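Local coordinates for protein MHC class I antigen (Ctenopharyngodon idella, PDB 5H5Z) that probably presents peptides to the immune system as the heavy chain of a bony fish MHC class I molecule paired with beta-2-microglobulin, at residues A[25-30]-A[162-167]; A[31-36]-A[63-68]; A[98-101]-A[105-108]; A[122-127]-A[154-159]. All coordinates share one frame; numbering follows the deposited sequence.

Contact 1. Residues A[25-30]-A[162-167]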
# COMPACT_ATOMS: atom_id res chain seq x y z
N GLY A 25 7.18 8.06 -4.88
CA GLY A 25 6.70 9.19 -4.11
C GLY A 25 5.19 9.17 -4.04
O GLY A 25 4.53 8.81 -5.02
N MET A 26 4.65 9.57 -2.89
CA MET A 26 3.23 9.49 -2.61
C MET A 26 2.70 10.76 -1.96
O MET A 26 3.38 11.36 -1.11
CB MET A 26 2.94 8.31 -1.67
CG MET A 26 3.22 6.94 -2.26
SD MET A 26 3.16 5.67 -0.98
CE MET A 26 4.78 5.85 -0.24
N VAL A 27 1.51 11.18 -2.36
CA VAL A 27 0.75 12.17 -1.61
C VAL A 27 -0.50 11.46 -1.09
O VAL A 27 -1.22 10.83 -1.86
CB VAL A 27 0.41 13.41 -2.46
CG1 VAL A 27 -0.55 14.35 -1.75
CG2 VAL A 27 1.70 14.14 -2.80
N ASP A 28 -0.72 11.56 0.23
CA ASP A 28 -1.82 10.85 0.91
C ASP A 28 -1.79 9.35 0.59
O ASP A 28 -2.83 8.72 0.38
CB ASP A 28 -3.18 11.48 0.56
CG ASP A 28 -3.30 12.93 1.05
OD1 ASP A 28 -2.34 13.45 1.67
OD2 ASP A 28 -4.36 13.55 0.81
N ASP A 29 -0.57 8.81 0.54
CA ASP A 29 -0.31 7.39 0.29
C ASP A 29 -0.72 6.90 -1.09
O ASP A 29 -0.81 5.69 -1.34
CB ASP A 29 -0.91 6.53 1.42
CG ASP A 29 -0.40 6.94 2.79
OD1 ASP A 29 0.83 6.88 3.00
OD2 ASP A 29 -1.21 7.34 3.64
N GLY A 30 -0.95 7.85 -2.00
CA GLY A 30 -1.21 7.55 -3.40
C GLY A 30 -0.01 7.95 -4.24
O GLY A 30 0.45 9.09 -4.16
N GLU A 162 6.56 22.89 1.69
CA GLU A 162 6.34 23.84 0.59
C GLU A 162 5.82 23.12 -0.66
O GLU A 162 4.85 23.56 -1.30
CB GLU A 162 7.63 24.61 0.29
CG GLU A 162 8.02 25.59 1.40
CD GLU A 162 9.48 26.01 1.32
OE1 GLU A 162 10.09 25.93 0.23
OE2 GLU A 162 10.02 26.43 2.37
N TRP A 163 6.45 21.98 -0.97
CA TRP A 163 6.05 21.18 -2.12
C TRP A 163 4.74 20.44 -1.88
O TRP A 163 3.91 20.35 -2.79
CB TRP A 163 7.18 20.22 -2.53
CG TRP A 163 8.21 20.91 -3.36
CD1 TRP A 163 9.42 21.38 -2.94
CD2 TRP A 163 8.11 21.22 -4.75
NE1 TRP A 163 10.08 21.98 -3.99
CE2 TRP A 163 9.30 21.89 -5.11
CE3 TRP A 163 7.13 20.99 -5.73
CZ2 TRP A 163 9.55 22.33 -6.42
CZ3 TRP A 163 7.37 21.44 -7.03
CH2 TRP A 163 8.57 22.10 -7.36
N LEU A 164 4.54 19.91 -0.67
CA LEU A 164 3.26 19.29 -0.34
C LEU A 164 2.11 20.27 -0.61
O LEU A 164 1.13 19.91 -1.26
CB LEU A 164 3.25 18.81 1.12
CG LEU A 164 1.91 18.27 1.64
CD1 LEU A 164 1.37 17.12 0.79
CD2 LEU A 164 2.05 17.84 3.09
N LYS A 165 2.25 21.50 -0.13
CA LYS A 165 1.23 22.53 -0.38
C LYS A 165 0.93 22.72 -1.88
O LYS A 165 -0.24 22.85 -2.28
CB LYS A 165 1.60 23.85 0.30
CG LYS A 165 1.49 23.81 1.82
CD LYS A 165 2.00 25.08 2.47
CE LYS A 165 1.82 25.01 3.98
NZ LYS A 165 2.65 26.02 4.69
N LYS A 166 1.98 22.73 -2.70
CA LYS A 166 1.83 22.82 -4.15
C LYS A 166 1.07 21.61 -4.72
O LYS A 166 0.16 21.79 -5.53
CB LYS A 166 3.19 22.95 -4.86
CG LYS A 166 3.88 24.30 -4.71
CD LYS A 166 5.31 24.19 -5.23
CE LYS A 166 5.72 25.43 -6.01
NZ LYS A 166 5.01 25.54 -7.31
N TYR A 167 1.44 20.41 -4.27
CA TYR A 167 0.80 19.17 -4.75
C TYR A 167 -0.67 19.11 -4.37
O TYR A 167 -1.50 18.67 -5.17
CB TYR A 167 1.53 17.92 -4.22
CG TYR A 167 3.00 17.82 -4.62
CD1 TYR A 167 3.45 18.36 -5.83
CD2 TYR A 167 3.92 17.18 -3.80
CE1 TYR A 167 4.79 18.26 -6.20
CE2 TYR A 167 5.27 17.09 -4.16
CZ TYR A 167 5.69 17.63 -5.36
OH TYR A 167 7.01 17.54 -5.74

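Contact 2. Residues A[31-36]-A[63-68]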
# COMPACT_ATOMS: atom_id res chain seq x y z
N GLN A 31 0.50 7.01 -5.04
CA GLN A 31 1.72 7.24 -5.80
C GLN A 31 1.55 8.32 -6.86
O GLN A 31 0.59 8.28 -7.62
CB GLN A 31 2.21 5.95 -6.47
CG GLN A 31 3.35 6.21 -7.44
CD GLN A 31 3.74 5.02 -8.29
OE1 GLN A 31 4.92 4.84 -8.61
NE2 GLN A 31 2.76 4.22 -8.69
N PHE A 32 2.49 9.26 -6.92
CA PHE A 32 2.50 10.26 -7.99
C PHE A 32 3.81 10.26 -8.79
O PHE A 32 3.90 10.91 -9.83
CB PHE A 32 2.18 11.66 -7.43
CG PHE A 32 3.35 12.32 -6.73
CD1 PHE A 32 3.62 12.04 -5.40
CD2 PHE A 32 4.16 13.23 -7.41
CE1 PHE A 32 4.69 12.64 -4.75
CE2 PHE A 32 5.24 13.84 -6.76
CZ PHE A 32 5.50 13.55 -5.43
N MET A 33 4.82 9.54 -8.30
CA MET A 33 6.16 9.53 -8.92
C MET A 33 6.76 8.13 -8.87
O MET A 33 6.54 7.39 -7.91
CB MET A 33 7.06 10.53 -8.18
CG MET A 33 8.51 10.59 -8.66
SD MET A 33 9.54 9.28 -7.97
CE MET A 33 9.58 9.73 -6.25
N TYR A 34 7.52 7.78 -9.91
CA TYR A 34 8.32 6.55 -9.93
C TYR A 34 9.73 6.82 -10.48
O TYR A 34 9.89 7.63 -11.39
CB TYR A 34 7.63 5.49 -10.79
CG TYR A 34 8.42 4.20 -10.89
CD1 TYR A 34 8.37 3.27 -9.86
CD2 TYR A 34 9.22 3.93 -12.00
CE1 TYR A 34 9.08 2.09 -9.93
CE2 TYR A 34 9.94 2.74 -12.08
CZ TYR A 34 9.86 1.83 -11.04
OH TYR A 34 10.56 0.65 -11.10
N PHE A 35 10.73 6.13 -9.93
CA PHE A 35 12.09 6.12 -10.48
C PHE A 35 12.70 4.75 -10.25
O PHE A 35 12.51 4.15 -9.19
CB PHE A 35 12.95 7.19 -9.80
CG PHE A 35 14.41 7.19 -10.23
CD1 PHE A 35 15.34 6.34 -9.63
CD2 PHE A 35 14.85 8.06 -11.23
CE1 PHE A 35 16.68 6.35 -10.02
CE2 PHE A 35 16.18 8.08 -11.62
CZ PHE A 35 17.10 7.22 -11.02
N ASP A 36 13.44 4.26 -11.24
CA ASP A 36 14.34 3.13 -11.00
C ASP A 36 15.66 3.25 -11.74
O ASP A 36 15.79 4.05 -12.68
CB ASP A 36 13.64 1.76 -11.17
CG ASP A 36 13.43 1.36 -12.63
OD1 ASP A 36 14.33 1.58 -13.47
OD2 ASP A 36 12.37 0.78 -12.92
N GLN A 63 17.78 13.83 -11.67
CA GLN A 63 19.14 14.10 -11.20
C GLN A 63 19.33 13.77 -9.72
O GLN A 63 20.34 13.19 -9.34
CB GLN A 63 19.56 15.54 -11.52
CG GLN A 63 21.06 15.71 -11.71
CD GLN A 63 21.63 14.80 -12.80
OE1 GLN A 63 22.78 14.40 -12.73
NE2 GLN A 63 20.81 14.47 -13.81
N VAL A 64 18.35 14.15 -8.89
CA VAL A 64 18.38 13.86 -7.46
C VAL A 64 18.44 12.35 -7.22
O VAL A 64 19.24 11.85 -6.41
CB VAL A 64 17.16 14.49 -6.73
CG1 VAL A 64 17.04 13.98 -5.30
CG2 VAL A 64 17.27 16.01 -6.73
N LEU A 65 17.62 11.61 -7.96
CA LEU A 65 17.50 10.16 -7.75
C LEU A 65 18.63 9.33 -8.37
O LEU A 65 18.91 8.24 -7.87
CB LEU A 65 16.12 9.66 -8.17
CG LEU A 65 15.01 10.28 -7.31
CD1 LEU A 65 13.62 10.04 -7.90
CD2 LEU A 65 15.08 9.82 -5.86
N ILE A 66 19.27 9.84 -9.42
CA ILE A 66 20.51 9.23 -9.91
C ILE A 66 21.55 9.30 -8.79
O ILE A 66 22.24 8.32 -8.51
CB ILE A 66 21.04 9.89 -11.21
CG1 ILE A 66 20.12 9.58 -12.40
CG2 ILE A 66 22.45 9.40 -11.53
CD1 ILE A 66 20.39 10.45 -13.62
N GLY A 67 21.62 10.46 -8.14
CA GLY A 67 22.46 10.66 -6.96
C GLY A 67 22.11 9.71 -5.82
O GLY A 67 23.00 9.13 -5.20
N ALA A 68 20.82 9.57 -5.54
CA ALA A 68 20.33 8.64 -4.50
C ALA A 68 20.74 7.19 -4.78
O ALA A 68 21.15 6.48 -3.86
CB ALA A 68 18.83 8.75 -4.34

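Contact 3. Residues A[98-101]-A[105-108]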
# COMPACT_ATOMS: atom_id res chain seq x y z
N CYS A 98 6.62 14.24 5.21
CA CYS A 98 6.08 15.28 6.05
C CYS A 98 4.57 15.25 5.99
O CYS A 98 3.98 14.76 5.02
CB CYS A 98 6.60 16.66 5.61
SG CYS A 98 6.28 17.08 3.87
N GLU A 99 3.94 15.75 7.02
CA GLU A 99 2.49 15.89 7.06
C GLU A 99 2.10 17.30 7.42
O GLU A 99 2.62 17.83 8.31
CB GLU A 99 1.92 15.02 8.16
CG GLU A 99 2.27 13.57 8.01
CD GLU A 99 1.51 12.65 8.97
OE1 GLU A 99 0.69 11.88 8.45
OE2 GLU A 99 1.75 12.66 10.19
N LEU A 100 1.10 17.81 6.76
CA LEU A 100 0.51 19.05 7.13
C LEU A 100 -0.91 18.86 7.65
O LEU A 100 -1.72 18.41 6.93
CB LEU A 100 0.51 19.97 5.90
CG LEU A 100 -0.14 21.33 6.03
CD1 LEU A 100 0.60 22.19 7.00
CD2 LEU A 100 -0.15 21.94 4.66
N ASN A 101 -1.12 19.15 8.91
CA ASN A 101 -2.44 19.10 9.54
C ASN A 101 -3.27 20.37 9.26
O ASN A 101 -2.74 21.27 8.75
CB ASN A 101 -2.25 18.88 11.03
CG ASN A 101 -1.26 17.80 11.33
OD1 ASN A 101 -0.28 18.03 12.02
ND2 ASN A 101 -1.48 16.64 10.80
N THR A 105 -0.11 22.91 11.59
CA THR A 105 1.02 22.24 12.22
C THR A 105 1.56 21.15 11.34
O THR A 105 0.89 20.66 10.50
CB THR A 105 0.74 21.65 13.59
OG1 THR A 105 -0.17 20.60 13.46
CG2 THR A 105 0.22 22.61 14.53
N THR A 106 2.83 20.84 11.51
CA THR A 106 3.49 19.92 10.64
C THR A 106 4.20 18.79 11.45
O THR A 106 4.56 18.97 12.55
CB THR A 106 4.53 20.63 9.74
OG1 THR A 106 5.57 21.15 10.55
CG2 THR A 106 3.91 21.75 8.97
N GLN A 107 4.36 17.65 10.82
CA GLN A 107 5.11 16.54 11.39
C GLN A 107 6.03 16.05 10.29
O GLN A 107 5.83 16.36 9.12
CB GLN A 107 4.17 15.41 11.84
CG GLN A 107 3.15 15.79 12.92
CD GLN A 107 3.71 15.71 14.33
OE1 GLN A 107 4.71 15.03 14.59
NE2 GLN A 107 3.06 16.39 15.26
N GLY A 108 7.05 15.28 10.66
CA GLY A 108 7.92 14.67 9.67
C GLY A 108 8.76 13.55 10.26
O GLY A 108 8.95 13.49 11.48

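Contact 4. Residues A[122-127]-A[154-159]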
# COMPACT_ATOMS: atom_id res chain seq x y z
N LEU A 122 15.76 9.38 12.49
CA LEU A 122 15.95 10.76 12.90
C LEU A 122 15.07 11.13 14.09
O LEU A 122 13.86 10.90 14.07
CB LEU A 122 15.67 11.72 11.73
CG LEU A 122 15.70 13.24 12.01
CD1 LEU A 122 17.08 13.69 12.47
CD2 LEU A 122 15.26 14.02 10.78
N ASP A 123 15.70 11.68 15.11
CA ASP A 123 15.00 12.45 16.12
C ASP A 123 15.25 13.92 15.79
O ASP A 123 16.34 14.45 16.06
CB ASP A 123 15.50 12.11 17.52
CG ASP A 123 14.71 12.82 18.62
OD1 ASP A 123 14.16 13.91 18.38
OD2 ASP A 123 14.64 12.28 19.74
N LYS A 124 14.27 14.59 15.20
CA LYS A 124 14.48 15.98 14.76
C LYS A 124 14.24 17.02 15.87
O LYS A 124 14.37 18.22 15.64
CB LYS A 124 13.73 16.30 13.46
CG LYS A 124 12.22 16.45 13.54
CD LYS A 124 11.70 17.00 12.22
CE LYS A 124 10.19 17.18 12.21
NZ LYS A 124 9.73 18.26 13.13
N ASN A 125 13.89 16.54 17.07
CA ASN A 125 13.84 17.38 18.26
C ASN A 125 15.23 17.59 18.86
O ASN A 125 15.59 18.70 19.24
CB ASN A 125 12.90 16.80 19.31
CG ASN A 125 11.44 16.86 18.88
OD1 ASN A 125 11.09 17.45 17.86
ND2 ASN A 125 10.57 16.25 19.68
N THR A 126 16.00 16.50 18.94
CA THR A 126 17.34 16.54 19.53
C THR A 126 18.44 16.63 18.47
O THR A 126 19.63 16.74 18.81
CB THR A 126 17.61 15.30 20.41
OG1 THR A 126 17.35 14.11 19.66
CG2 THR A 126 16.74 15.32 21.66
N LEU A 127 18.05 16.59 17.20
CA LEU A 127 18.98 16.62 16.07
C LEU A 127 20.02 15.50 16.18
O LEU A 127 21.22 15.72 15.98
CB LEU A 127 19.64 18.00 15.93
CG LEU A 127 18.72 19.12 15.43
CD1 LEU A 127 19.33 20.49 15.70
CD2 LEU A 127 18.41 18.94 13.95
N GLY A 154 15.69 20.49 8.16
CA GLY A 154 15.44 21.63 7.27
C GLY A 154 14.56 21.24 6.09
O GLY A 154 13.58 21.93 5.78
N TYR A 155 14.90 20.13 5.44
CA TYR A 155 14.09 19.60 4.35
C TYR A 155 12.65 19.28 4.78
O TYR A 155 11.69 19.68 4.12
CB TYR A 155 14.73 18.36 3.71
CG TYR A 155 13.79 17.66 2.77
CD1 TYR A 155 13.63 18.11 1.45
CD2 TYR A 155 12.99 16.59 3.20
CE1 TYR A 155 12.74 17.49 0.59
CE2 TYR A 155 12.09 15.98 2.35
CZ TYR A 155 11.97 16.43 1.05
OH TYR A 155 11.09 15.81 0.21
N LEU A 156 12.51 18.55 5.88
CA LEU A 156 11.19 18.09 6.33
C LEU A 156 10.25 19.24 6.69
O LEU A 156 9.06 19.21 6.35
CB LEU A 156 11.31 17.13 7.52
CG LEU A 156 11.91 15.75 7.26
CD1 LEU A 156 12.09 15.01 8.58
CD2 LEU A 156 11.05 14.94 6.30
N GLU A 157 10.78 20.23 7.39
CA GLU A 157 9.96 21.32 7.92
C GLU A 157 9.73 22.44 6.92
O GLU A 157 8.81 23.24 7.08
CB GLU A 157 10.57 21.86 9.21
CG GLU A 157 10.62 20.82 10.33
CD GLU A 157 11.21 21.34 11.62
OE1 GLU A 157 11.69 22.49 11.66
OE2 GLU A 157 11.20 20.59 12.61
N ASN A 158 10.56 22.51 5.89
CA ASN A 158 10.47 23.61 4.92
C ASN A 158 10.19 23.10 3.52
O ASN A 158 9.04 23.13 3.07
CB ASN A 158 11.72 24.48 4.98
CG ASN A 158 11.98 25.03 6.37
OD1 ASN A 158 12.81 24.51 7.12
ND2 ASN A 158 11.25 26.09 6.73
N THR A 159 11.22 22.61 2.84
CA THR A 159 11.13 22.14 1.46
C THR A 159 9.97 21.15 1.23
O THR A 159 9.17 21.31 0.29
CB THR A 159 12.46 21.49 1.03
OG1 THR A 159 13.54 22.37 1.36
CG2 THR A 159 12.46 21.18 -0.46

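Contact 1. Residues A[25-30]-A[162-167]
Val27 spreads its two methyls over two side chains of helix 162-167. CG2 lies against Tyr167, 3.9 Å from ring atom CD2. It is almost as near to Tyr167 CB, at 4.0 Å, and meets the tyrosine obliquely, where ring and stem join. CG1 stands opposite the backbone N (chi1 172°), and this turns it to Leu164, whose CD1 is 4.2 Å away. Leu164 does not aim at the strand with its first bond; only its end comes round to the valine. Leu5 of strand 3-13 touches all three side chains and completes the apolar patch.

The contact joins the end of a floor strand of the MHC class I peptide groove to the long helix 148-170 above it. Val27 opens a type I' turn that ends at Gly30. Asp28, in that turn, is held by His3 and Ser4.

Tyr167 has a second task. Its hydroxyl bonds Tyr57 OH and the backbone of the bound peptide. This is consistent with the tyrosine cluster that holds the peptide N terminus in class I molecules. The carbonyl O of Trp163 lies 3.2 Å above one face of the ring, near its rim.

Between the two segments the chemistry is purely apolar. Val27 meets only carbon atoms of Tyr167, at CB and CD2, while the hydroxyl at the far end carries the polar bonds to Tyr57 and the peptide.

Contact 2. Residues A[31-36]-A[63-68]
Leu65 CB sits almost exactly over the centre of the Phe35 ring. It is 3.5 Å from the centroid and only 5° off the ring normal, a clear CH-pi contact. This joins a floor strand of the MHC class I peptide groove to helix 55-82, one of its two walls. The axes of strand 31-36 and helix 63-68 come within 9.2 Å, at 44°.

Phe35 CG is anti to the backbone N (chi1 176°), which carries the ring out beneath the helix. The two side chains run antiparallel and overlap along their lengths. The leucine reaches back over the stem of the phenylalanine, and its CD1 lies 3.5 Å from Phe35 CB. Met33 and Leu65 meet tip to tip, SD nearest to CD1 at 4.2 Å. At the far end of the ring, CZ packs on CG1 of Ile66.

Tyr34 and Asp36 point away from the helix. Tyr34 packs on Asp54 of the beta-2-microglobulin chain. A classic beta bulge, with Phe32 and Met33 both facing Gly25, precedes them. On the helix, Val64 and Ala68 pack on the bound peptide. Tyr34 OH gives a 2.6 Å hydrogen bond to Asp36 OD2, which accepts on its anti lone pair.

Contact 3. Residues A[98-101]-A[105-108]
Cys98 and Gly108 form the tight end of this antiparallel beta hairpin, with CA atoms 4.1 Å apart. They are a non-hydrogen-bonded pair, and glycine has no side chain to set beside the cysteine. The hairpin belongs to the floor of the MHC class I groove. Cys98 SG makes a disulfide with Cys160, which ties this strand to helix 148-170.

Leu100 and Thr106 lie on the same face as Cys98, under the helix. Leu100 CD1 meets Thr106 CG2 at 3.9 Å. The threonine OG1 sits between its own backbone N and carbonyl carbon (chi1 65°), and with OG1 there the methyl is left to face Leu100. Leu100 also packs on Leu164, and Thr106 on Ile161.

The other face is looser. Glu99 and Gln107 cross there with carboxylate and amide planes 83° apart. Their closest side-chain approach is 4.0 Å, from Glu99 OE2 to Gln107 CB. Gln107 bends at chi2, and its amide turns off from strand 98-100; the residue is exposed. Thr105, near the turn, is exposed too, and its hydroxyl bonds Asp103.

Backbone bonds join the two strands. Gln107 N donates to Glu99 O at 3.1 Å. Asn101 N donates to Thr105 O at 3.0 Å. Gln107 O accepts from Glu99 N at 2.9 Å, and Cys98 CA approaches it at 3.3 Å in a weaker CA-H...O contact.

Contact 4. Residues A[122-127]-A[154-159]
Lys124 starts toward helix 154-159 with its CB, and its tip ends in a salt bridge with Glu157. CG takes the place between the backbone N and the carbonyl carbon (chi1 73°). From there the chain runs extended. CD passes Leu156 CD1 at 4.2 Å and is already 3.6 Å from Glu157 OE2. CE is 3.6 Å from Glu157 OE2 and 4.1 Å from Glu157 CG. The bend comes last, at chi4, and swings NZ to 2.8 Å from Glu157 OE2. The oxygen receives it on its anti lone pair, away from OE1.

Beside the salt bridge, Leu122 CD2 and Leu156 CD1 meet tip to tip at 4.0 Å, and Tyr110 packs on both leucines. The contact fastens the end of a floor strand of the peptide groove, next to the edge strand 128-131, and the loop after it to helix 148-170. Asp123 OD1 accepts from Asn125 N, an Asx turn, and from Thr126 N, which extends it to an Asx motif.

Lys153 NZ also bridges to Glu157 OE2 and bonds the carbonyl O of Lys124. One carboxylate oxygen thus serves two lysines, which probably favours its charged form.

In the fold
All four contacts lie in the peptide-binding part of the chain, on one eight-stranded sheet and the two long helices 55-82 and 148-170. Contacts 1 and 2 are buried and apolar. They sit on neighbouring strands, joined by Gly25 and Phe32, but use different helices. Contacts 1 and 4 share helix 148-170. Contact 3 is a surface hairpin held by backbone bonds, and its helix-facing side touches both: Leu100 packs on Lys165 of contact 1, Cys98 and Gly108 on Leu156 of contact 4. Contact 4 is partly buried and adds a salt bridge to its leucines. Contact 2 stands apart from contacts 3 and 4, with nearest atoms about 10 and 8 Å away.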